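Long-range contacts in CD180 antigen (Mus musculus, PDB 3T6Q), which may cooperate with MD-1 and TLR4 in the innate immune response of B cells to bacterial lipopolysaccharide, leading to NF-kappa-B activation: residues A[159-164]-A[185-190]; A[300-305]-A[324-329]; A[386-391]-A[411-416]. One frame throughout, in Å; residues are numbered along the deposited sequence.

Contact 1 of 3, residues A[159-164]-A[185-190]; sequences DFQNNA and NLNGND
Asn189 reaches across from residues 185-190 to the backbone of residues 159-164, a worked example of the asparagine ladder that braces leucine-rich repeats. Its CG stands beside its own backbone N (chi1 -72°), and the amide at its end presents different atoms to different groups. ND2 gives a bond to Phe160 O of 2.8 Å, with the carbonyl oxygen lying in the amide plane of Asn189. The same ND2 makes a weaker bond to Leu186 O, while OD1 accepts from Ile165 N, just beyond the segment, and, weakly, from Asn163 N. Asn163, the matching residue of the repeat before, puts its own ND2 3.1 Å from Phe160 O. The two amides approach this oxygen from opposite faces of the carbonyl plane, and Asn163 also reaches back to Leu136 and Ile141.

Asp159 and Asn185 lie side by side, pointing the same way, both with CG anti to the backbone N (chi1 -169° and -176°). Asn185 ND2 meets Asp159 OD2 at 3.1 Å from above the carboxylate plane. Each residue also closes an Asx turn, Asp159 OD1 accepting from Gln161 N and Asn185 OD1 from Asn187 N.

Next to the polar groups, Phe160 CB touches Leu186 CD2 at 3.9 Å. Backbone bonds from Phe160 N to Asn185 O and from Asn162 N to Asn187 O keep the turns in step.

The buried amide of Asn189 is thus satisfied by main-chain groups of both turns, and bonds at ND2 and OD1 together hold its rotation.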
loop_
_atom_site.group_PDB
_atom_site.type_symbol
_atom_site.label_atom_id
_atom_site.label_comp_id
_atom_site.label_asym_id
_atom_site.label_seq_id
_atom_site.Cartn_x
_atom_site.Cartn_y
_atom_site.Cartn_z
ATOM N N ASP A 159 -5.480 13.761 8.929
ATOM C CA ASP A 159 -5.673 13.606 7.497
ATOM C C ASP A 159 -5.489 12.156 7.049
ATOM O O ASP A 159 -4.392 11.593 7.176
ATOM C CB ASP A 159 -4.697 14.549 6.796
ATOM C CG ASP A 159 -4.968 14.687 5.289
ATOM O OD1 ASP A 159 -5.083 13.661 4.578
ATOM O OD2 ASP A 159 -5.074 15.845 4.806
ATOM N N PHE A 160 -6.560 11.568 6.518
ATOM C CA PHE A 160 -6.554 10.194 6.054
ATOM C C PHE A 160 -6.834 10.102 4.544
ATOM O O PHE A 160 -7.342 9.090 4.082
ATOM C CB PHE A 160 -7.609 9.369 6.784
ATOM C CG PHE A 160 -7.372 9.166 8.269
ATOM C CD1 PHE A 160 -6.561 8.117 8.741
ATOM C CD2 PHE A 160 -8.044 9.961 9.208
ATOM C CE1 PHE A 160 -6.396 7.907 10.124
ATOM C CE2 PHE A 160 -7.877 9.757 10.584
ATOM C CZ PHE A 160 -7.067 8.721 11.046
ATOM N N GLN A 161 -6.505 11.145 3.783
ATOM C CA GLN A 161 -6.827 11.169 2.339
ATOM C C GLN A 161 -6.350 9.873 1.645
ATOM O O GLN A 161 -5.231 9.455 1.861
ATOM C CB GLN A 161 -6.147 12.373 1.677
ATOM C CG GLN A 161 -6.318 12.359 0.154
ATOM C CD GLN A 161 -6.091 13.695 -0.540
ATOM O OE1 GLN A 161 -5.772 13.727 -1.736
ATOM N NE2 GLN A 161 -6.310 14.786 0.166
ATOM N N ASN A 162 -7.190 9.238 0.820
ATOM C CA ASN A 162 -6.718 8.068 0.055
ATOM C C ASN A 162 -6.346 6.837 0.921
ATOM O O ASN A 162 -5.235 6.317 0.842
ATOM C CB ASN A 162 -5.553 8.466 -0.889
ATOM C CG ASN A 162 -5.205 7.370 -1.898
ATOM O OD1 ASN A 162 -6.076 6.629 -2.369
ATOM N ND2 ASN A 162 -3.952 7.310 -2.281
ATOM N N ASN A 163 -7.296 6.350 1.736
ATOM C CA ASN A 163 -7.067 5.157 2.559
ATOM C C ASN A 163 -8.213 4.187 2.321
ATOM O O ASN A 163 -8.919 4.314 1.337
ATOM C CB ASN A 163 -6.876 5.538 4.049
ATOM C CG ASN A 163 -5.412 5.842 4.392
ATOM O OD1 ASN A 163 -4.590 4.941 4.427
ATOM N ND2 ASN A 163 -5.081 7.102 4.606
ATOM N N ALA A 164 -8.372 3.198 3.183
ATOM C CA ALA A 164 -9.333 2.153 2.972
ATOM C C ALA A 164 -10.383 2.218 4.065
ATOM O O ALA A 164 -10.834 1.188 4.571
ATOM C CB ALA A 164 -8.623 0.800 3.000
ATOM N N ASN A 185 -9.796 14.951 7.440
ATOM C CA ASN A 185 -9.894 14.766 5.983
ATOM C C ASN A 185 -10.058 13.290 5.637
ATOM O O ASN A 185 -9.129 12.473 5.852
ATOM C CB ASN A 185 -8.653 15.367 5.286
ATOM C CG ASN A 185 -8.762 15.292 3.756
ATOM O OD1 ASN A 185 -9.800 14.883 3.221
ATOM N ND2 ASN A 185 -7.675 15.598 3.061
ATOM N N LEU A 186 -11.234 12.926 5.126
ATOM C CA LEU A 186 -11.483 11.577 4.619
ATOM C C LEU A 186 -11.660 11.506 3.084
ATOM O O LEU A 186 -12.210 10.527 2.560
ATOM C CB LEU A 186 -12.692 10.931 5.298
ATOM C CG LEU A 186 -12.427 10.619 6.770
ATOM C CD1 LEU A 186 -13.727 10.437 7.560
ATOM C CD2 LEU A 186 -11.558 9.352 6.864
ATOM N N ASN A 187 -11.173 12.529 2.384
ATOM C CA ASN A 187 -11.149 12.539 0.904
ATOM C C ASN A 187 -10.598 11.223 0.375
ATOM O O ASN A 187 -9.559 10.789 0.819
ATOM C CB ASN A 187 -10.243 13.703 0.425
ATOM C CG ASN A 187 -10.174 13.828 -1.099
ATOM O OD1 ASN A 187 -10.989 13.256 -1.822
ATOM N ND2 ASN A 187 -9.205 14.589 -1.587
ATOM N N GLY A 188 -11.294 10.580 -0.563
ATOM C CA GLY A 188 -10.757 9.374 -1.196
ATOM C C GLY A 188 -10.883 8.151 -0.297
ATOM O O GLY A 188 -10.111 7.213 -0.425
ATOM N N ASN A 189 -11.833 8.173 0.648
ATOM C CA ASN A 189 -12.212 6.965 1.372
ATOM C C ASN A 189 -13.693 6.702 1.096
ATOM O O ASN A 189 -14.545 7.562 1.330
ATOM C CB ASN A 189 -12.039 7.171 2.895
ATOM C CG ASN A 189 -10.565 7.200 3.317
ATOM O OD1 ASN A 189 -9.985 6.155 3.624
ATOM N ND2 ASN A 189 -9.948 8.362 3.263
ATOM N N ASP A 190 -14.016 5.502 0.673
ATOM C CA ASP A 190 -15.393 5.231 0.321
ATOM C C ASP A 190 -16.186 4.800 1.563
ATOM O O ASP A 190 -16.211 3.628 1.934
ATOM C CB ASP A 190 -15.493 4.210 -0.808
ATOM C CG ASP A 190 -16.909 4.112 -1.372
ATOM O OD1 ASP A 190 -17.671 5.135 -1.343
ATOM O OD2 ASP A 190 -17.243 3.010 -1.832
HETATM O O HOH W 1 -8.962 7.094 -3.270
HETATM O O HOH W 2 -11.628 3.776 0.063
#

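Contact 2 of 3, residues A[300-305]-A[324-329]; sequences LSTLKK and FPSLTH
The imidazole of His329 and the phenyl ring of Phe324 meet their neighbours differently. Over one face of His329 runs the extended chain of Lys305, with CE 3.8 Å from the ring centroid and only 8° off the normal, a CH-pi contact; NZ continues over the same ring. At the imidazole edge, in plane, stands Thr328 OG1, with Lys304 O also near the plane. Phe324 is touched at its rim instead: Leu300 CB lies in the ring plane and Leu300 CD1 comes to 3.5 Å from CE1. Beside this pair, Leu303 CD2 and Leu327 CD2 meet at 4.0 Å, and Leu306 and Leu283 from neighbouring strands join the same apolar layer.

Between the two ring contacts the link is polar. Ser326 OG, anti to its carbonyl carbon (chi1 -57°), donates to a lone pair of Ser301 O at 2.7 Å. Lys304 O is gripped by two backbone donors, Thr328 N at 2.7 Å and His329 N at 3.0 Å. A water ties Leu300 O and Leu303 O to Ser326 N.

Lys304 bends at chi2 and chi4, and its NZ bonds to Thr302 O and to Gln281 of the preceding repeat.

The double grip on Lys304 O fixes the two turns where their strands begin to pair. Lys305 NZ, lying so near the imidazole, would probably disfavour a protonated His329, whose charge is not seen.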
loop_
_atom_site.group_PDB
_atom_site.type_symbol
_atom_site.label_atom_id
_atom_site.label_comp_id
_atom_site.label_asym_id
_atom_site.label_seq_id
_atom_site.Cartn_x
_atom_site.Cartn_y
_atom_site.Cartn_z
ATOM N N LEU A 300 -32.692 28.761 0.394
ATOM C CA LEU A 300 -31.447 29.498 0.254
ATOM C C LEU A 300 -31.715 30.981 0.424
ATOM O O LEU A 300 -30.912 31.809 0.039
ATOM C CB LEU A 300 -30.829 29.220 -1.151
ATOM C CG LEU A 300 -30.501 27.747 -1.426
ATOM C CD1 LEU A 300 -30.000 27.641 -2.868
ATOM C CD2 LEU A 300 -29.417 27.173 -0.491
ATOM N N SER A 301 -32.865 31.342 1.007
ATOM C CA SER A 301 -33.197 32.763 1.098
ATOM C C SER A 301 -32.252 33.573 2.045
ATOM O O SER A 301 -32.195 34.819 1.958
ATOM C CB SER A 301 -34.675 32.895 1.533
ATOM O OG SER A 301 -34.732 32.691 2.929
ATOM N N THR A 302 -31.551 32.889 2.957
ATOM C CA THR A 302 -30.537 33.532 3.845
ATOM C C THR A 302 -29.076 33.130 3.561
ATOM O O THR A 302 -28.164 33.515 4.304
ATOM C CB THR A 302 -30.868 33.398 5.364
ATOM O OG1 THR A 302 -30.660 32.046 5.785
ATOM C CG2 THR A 302 -32.353 33.795 5.671
ATOM N N LEU A 303 -28.841 32.423 2.442
ATOM C CA LEU A 303 -27.489 32.128 1.990
ATOM C C LEU A 303 -26.716 33.431 1.739
ATOM O O LEU A 303 -27.280 34.366 1.156
ATOM C CB LEU A 303 -27.553 31.323 0.651
ATOM C CG LEU A 303 -26.233 30.737 0.159
ATOM C CD1 LEU A 303 -25.848 29.550 1.031
ATOM C CD2 LEU A 303 -26.418 30.378 -1.322
ATOM N N LYS A 304 -25.442 33.480 2.158
ATOM C CA LYS A 304 -24.608 34.664 1.946
ATOM C C LYS A 304 -23.657 34.550 0.726
ATOM O O LYS A 304 -23.392 35.545 0.029
ATOM C CB LYS A 304 -23.808 34.972 3.219
ATOM C CG LYS A 304 -24.682 35.054 4.491
ATOM C CD LYS A 304 -25.793 36.109 4.388
ATOM C CE LYS A 304 -26.393 36.387 5.796
ATOM N NZ LYS A 304 -26.945 35.095 6.307
ATOM N N LYS A 305 -23.134 33.356 0.487
ATOM C CA LYS A 305 -22.113 33.181 -0.580
ATOM C C LYS A 305 -22.517 32.019 -1.462
ATOM O O LYS A 305 -22.862 30.949 -0.951
ATOM C CB LYS A 305 -20.699 32.944 -0.012
ATOM C CG LYS A 305 -20.286 34.027 0.998
ATOM C CD LYS A 305 -18.798 33.946 1.380
ATOM C CE LYS A 305 -18.448 34.894 2.508
ATOM N NZ LYS A 305 -16.973 35.122 2.526
ATOM N N PHE A 324 -32.071 34.238 -4.084
ATOM C CA PHE A 324 -30.977 34.462 -3.115
ATOM C C PHE A 324 -30.936 35.903 -2.604
ATOM O O PHE A 324 -29.894 36.569 -2.763
ATOM C CB PHE A 324 -29.616 34.127 -3.758
ATOM C CG PHE A 324 -29.646 32.914 -4.648
ATOM C CD1 PHE A 324 -29.774 31.651 -4.102
ATOM C CD2 PHE A 324 -29.525 33.054 -6.028
ATOM C CE1 PHE A 324 -29.786 30.522 -4.902
ATOM C CE2 PHE A 324 -29.522 31.931 -6.835
ATOM C CZ PHE A 324 -29.670 30.674 -6.274
ATOM N N PRO A 325 -32.025 36.385 -1.975
ATOM C CA PRO A 325 -32.029 37.814 -1.617
ATOM C C PRO A 325 -30.972 38.247 -0.575
ATOM O O PRO A 325 -30.653 39.461 -0.507
ATOM C CB PRO A 325 -33.441 38.038 -1.060
ATOM C CG PRO A 325 -33.884 36.679 -0.585
ATOM C CD PRO A 325 -33.276 35.718 -1.568
ATOM N N SER A 326 -30.406 37.305 0.200
ATOM C CA SER A 326 -29.392 37.696 1.207
ATOM C C SER A 326 -27.944 37.697 0.675
ATOM O O SER A 326 -27.016 38.078 1.404
ATOM C CB SER A 326 -29.468 36.795 2.465
ATOM O OG SER A 326 -30.772 36.856 2.991
ATOM N N LEU A 327 -27.725 37.275 -0.574
ATOM C CA LEU A 327 -26.327 37.101 -1.049
ATOM C C LEU A 327 -25.428 38.314 -0.899
ATOM O O LEU A 327 -25.818 39.434 -1.275
ATOM C CB LEU A 327 -26.255 36.725 -2.525
ATOM C CG LEU A 327 -26.298 35.299 -3.018
ATOM C CD1 LEU A 327 -25.710 35.246 -4.442
ATOM C CD2 LEU A 327 -25.682 34.275 -2.072
ATOM N N THR A 328 -24.239 38.106 -0.339
ATOM C CA THR A 328 -23.249 39.171 -0.303
ATOM C C THR A 328 -22.109 38.872 -1.313
ATOM O O THR A 328 -21.413 39.795 -1.738
ATOM C CB THR A 328 -22.625 39.331 1.125
ATOM O OG1 THR A 328 -22.091 38.068 1.549
ATOM C CG2 THR A 328 -23.714 39.766 2.112
ATOM N N HIS A 329 -21.900 37.588 -1.621
ATOM C CA HIS A 329 -20.841 37.155 -2.544
ATOM C C HIS A 329 -21.399 36.196 -3.577
ATOM O O HIS A 329 -22.048 35.195 -3.237
ATOM C CB HIS A 329 -19.715 36.410 -1.781
ATOM C CG HIS A 329 -19.077 37.244 -0.663
ATOM N ND1 HIS A 329 -17.745 37.487 -0.607
ATOM C CD2 HIS A 329 -19.639 37.888 0.453
ATOM C CE1 HIS A 329 -17.475 38.255 0.476
ATOM N NE2 HIS A 329 -18.637 38.507 1.111
HETATM O O HOH W 3 -29.784 34.515 -0.123
HETATM O O HOH W 4 -29.760 36.944 5.730
#

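Contact 3 of 3, residues A[386-391]-A[411-416]; sequences NEPLSL and RLKVKD
Ser390 and Lys413 face each other across a short parallel strand pair set apart from the main strands of the solenoid. Followed outward, Lys413 starts with CB 3.7 Å from Ser390 OG. Its CG, beside the backbone N (chi1 -49°), comes to 3.8 Å from the same oxygen. The chain then bends at chi2 (-58°), which places CD, and beyond it CE lies 3.9 Å from Pro388 CB. Lys413 also touches a crystal neighbour, so the course of its outer atoms may owe something to the lattice.

The backbones pair in parallel: Leu389 N donates to Arg411 O, Lys413 N to Leu389 O at 2.8 Å, and Leu391 N to Lys413 O. The side chains of Leu391 and Leu412 cross at a slant, CD1 to CD1 4.1 Å.

Strands 389-391 and 412-413 form a two-stranded parallel sheet, each following its repeat's main strand, 380-382 and 404-406. In the surrounding loops buried Leu389 packs onto Thr410, and Leu391, also buried, onto Cys367 and Pro420, while Leu412 bonds through its backbone to Ser435 of the next repeat.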
loop_
_atom_site.group_PDB
_atom_site.type_symbol
_atom_site.label_atom_id
_atom_site.label_comp_id
_atom_site.label_asym_id
_atom_site.label_seq_id
_atom_site.Cartn_x
_atom_site.Cartn_y
_atom_site.Cartn_z
ATOM N N ASN A 386 -12.435 38.503 -20.210
ATOM C CA ASN A 386 -13.653 38.469 -20.989
ATOM C C ASN A 386 -13.382 38.981 -22.407
ATOM O O ASN A 386 -12.224 39.299 -22.740
ATOM C CB ASN A 386 -14.767 39.230 -20.288
ATOM C CG ASN A 386 -15.436 38.381 -19.203
ATOM O OD1 ASN A 386 -15.931 37.296 -19.495
ATOM N ND2 ASN A 386 -15.410 38.843 -17.957
ATOM N N GLU A 387 -14.423 38.989 -23.232
ATOM C CA GLU A 387 -14.341 39.532 -24.584
ATOM C C GLU A 387 -14.561 41.046 -24.492
ATOM O O GLU A 387 -14.747 41.589 -23.388
ATOM C CB GLU A 387 -15.350 38.827 -25.520
ATOM C CG GLU A 387 -14.899 37.421 -25.849
ATOM C CD GLU A 387 -13.694 37.415 -26.765
ATOM O OE1 GLU A 387 -12.654 36.906 -26.371
ATOM O OE2 GLU A 387 -13.779 37.939 -27.881
ATOM N N PRO A 388 -14.502 41.745 -25.624
ATOM C CA PRO A 388 -14.516 43.213 -25.548
ATOM C C PRO A 388 -15.751 43.848 -24.909
ATOM O O PRO A 388 -16.892 43.536 -25.227
ATOM C CB PRO A 388 -14.315 43.634 -27.023
ATOM C CG PRO A 388 -13.550 42.498 -27.607
ATOM C CD PRO A 388 -14.231 41.293 -27.012
ATOM N N LEU A 389 -15.491 44.733 -23.944
ATOM C CA LEU A 389 -16.523 45.524 -23.332
ATOM C C LEU A 389 -16.352 46.974 -23.803
ATOM O O LEU A 389 -15.233 47.542 -23.737
ATOM C CB LEU A 389 -16.377 45.477 -21.786
ATOM C CG LEU A 389 -16.299 44.066 -21.173
ATOM C CD1 LEU A 389 -16.161 44.171 -19.645
ATOM C CD2 LEU A 389 -17.567 43.242 -21.526
ATOM N N SER A 390 -17.444 47.570 -24.255
ATOM C CA SER A 390 -17.444 48.994 -24.627
ATOM C C SER A 390 -17.963 49.749 -23.423
ATOM O O SER A 390 -19.036 49.418 -22.905
ATOM C CB SER A 390 -18.371 49.203 -25.818
ATOM O OG SER A 390 -17.915 48.441 -26.925
ATOM N N LEU A 391 -17.204 50.737 -22.974
ATOM C CA LEU A 391 -17.595 51.530 -21.799
ATOM C C LEU A 391 -17.801 52.994 -22.209
ATOM O O LEU A 391 -16.897 53.617 -22.784
ATOM C CB LEU A 391 -16.543 51.447 -20.679
ATOM C CG LEU A 391 -15.934 50.094 -20.320
ATOM C CD1 LEU A 391 -14.871 50.281 -19.247
ATOM C CD2 LEU A 391 -17.006 49.139 -19.825
ATOM N N ARG A 411 -10.385 43.306 -23.222
ATOM C CA ARG A 411 -10.241 44.481 -24.100
ATOM C C ARG A 411 -11.342 45.522 -23.815
ATOM O O ARG A 411 -12.532 45.177 -23.743
ATOM C CB ARG A 411 -10.254 44.036 -25.579
ATOM C CG ARG A 411 -10.393 45.163 -26.603
ATOM C CD ARG A 411 -9.673 44.829 -27.930
ATOM N NE ARG A 411 -9.581 43.385 -28.131
ATOM C CZ ARG A 411 -10.306 42.692 -29.002
ATOM N NH1 ARG A 411 -10.166 41.377 -29.078
ATOM N NH2 ARG A 411 -11.163 43.310 -29.798
ATOM N N LEU A 412 -10.967 46.788 -23.644
ATOM C CA LEU A 412 -11.971 47.794 -23.380
ATOM C C LEU A 412 -12.021 48.785 -24.556
ATOM O O LEU A 412 -10.979 49.198 -25.088
ATOM C CB LEU A 412 -11.691 48.536 -22.054
ATOM C CG LEU A 412 -11.512 47.644 -20.816
ATOM C CD1 LEU A 412 -11.136 48.569 -19.667
ATOM C CD2 LEU A 412 -12.800 46.877 -20.490
ATOM N N LYS A 413 -13.221 49.126 -24.985
ATOM C CA LYS A 413 -13.386 50.070 -26.095
ATOM C C LYS A 413 -13.996 51.290 -25.506
ATOM O O LYS A 413 -15.123 51.236 -25.022
ATOM C CB LYS A 413 -14.380 49.552 -27.139
ATOM C CG LYS A 413 -14.160 48.137 -27.588
ATOM C CD LYS A 413 -12.790 47.955 -28.162
ATOM C CE LYS A 413 -12.825 46.656 -28.953
ATOM N NZ LYS A 413 -11.656 46.498 -29.876
ATOM N N VAL A 414 -13.274 52.400 -25.558
ATOM C CA VAL A 414 -13.732 53.629 -24.921
ATOM C C VAL A 414 -13.552 54.723 -25.962
ATOM O O VAL A 414 -12.434 54.920 -26.464
ATOM C CB VAL A 414 -12.875 53.937 -23.660
ATOM C CG1 VAL A 414 -13.328 55.244 -23.033
ATOM C CG2 VAL A 414 -12.992 52.796 -22.638
ATOM N N LYS A 415 -14.631 55.404 -26.314
ATOM C CA LYS A 415 -14.575 56.510 -27.270
ATOM C C LYS A 415 -13.663 57.632 -26.781
ATOM O O LYS A 415 -13.486 57.796 -25.576
ATOM C CB LYS A 415 -15.981 57.058 -27.463
ATOM C CG LYS A 415 -16.817 56.256 -28.436
ATOM C CD LYS A 415 -18.105 57.021 -28.737
ATOM C CE LYS A 415 -18.663 56.598 -30.077
ATOM N NZ LYS A 415 -19.102 57.793 -30.837
ATOM N N ASP A 416 -13.080 58.401 -27.706
ATOM C CA ASP A 416 -12.252 59.574 -27.351
ATOM C C ASP A 416 -12.898 60.497 -26.325
ATOM O O ASP A 416 -14.093 60.767 -26.382
ATOM C CB ASP A 416 -11.897 60.414 -28.594
ATOM C CG ASP A 416 -10.903 59.709 -29.511
ATOM O OD1 ASP A 416 -10.210 58.785 -29.037
ATOM O OD2 ASP A 416 -10.817 60.063 -30.709
HETATM O O HOH W 5 -11.214 40.965 -24.605
HETATM O O HOH W 6 -16.974 54.946 -25.096
#

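How the contacts relate
All three contacts join consecutive turns of one leucine-rich repeat solenoid, and each is partly buried, with an inner apolar layer and a more exposed side. They follow one another along the chain without touching; the centres of contacts 1 and 2 lie about 32 Å apart, those of contacts 2 and 3 about 31 Å. What differs is the place in the turn. Contact 1 sits where strands end and relies on side-chain amides; contact 2 leads into the next strands and combines hydrophobic packing with backbone and water bridges; contact 3 pairs secondary strands mainly through backbone bonds. Of the three, contact 1 alone meets other chains of the assembly.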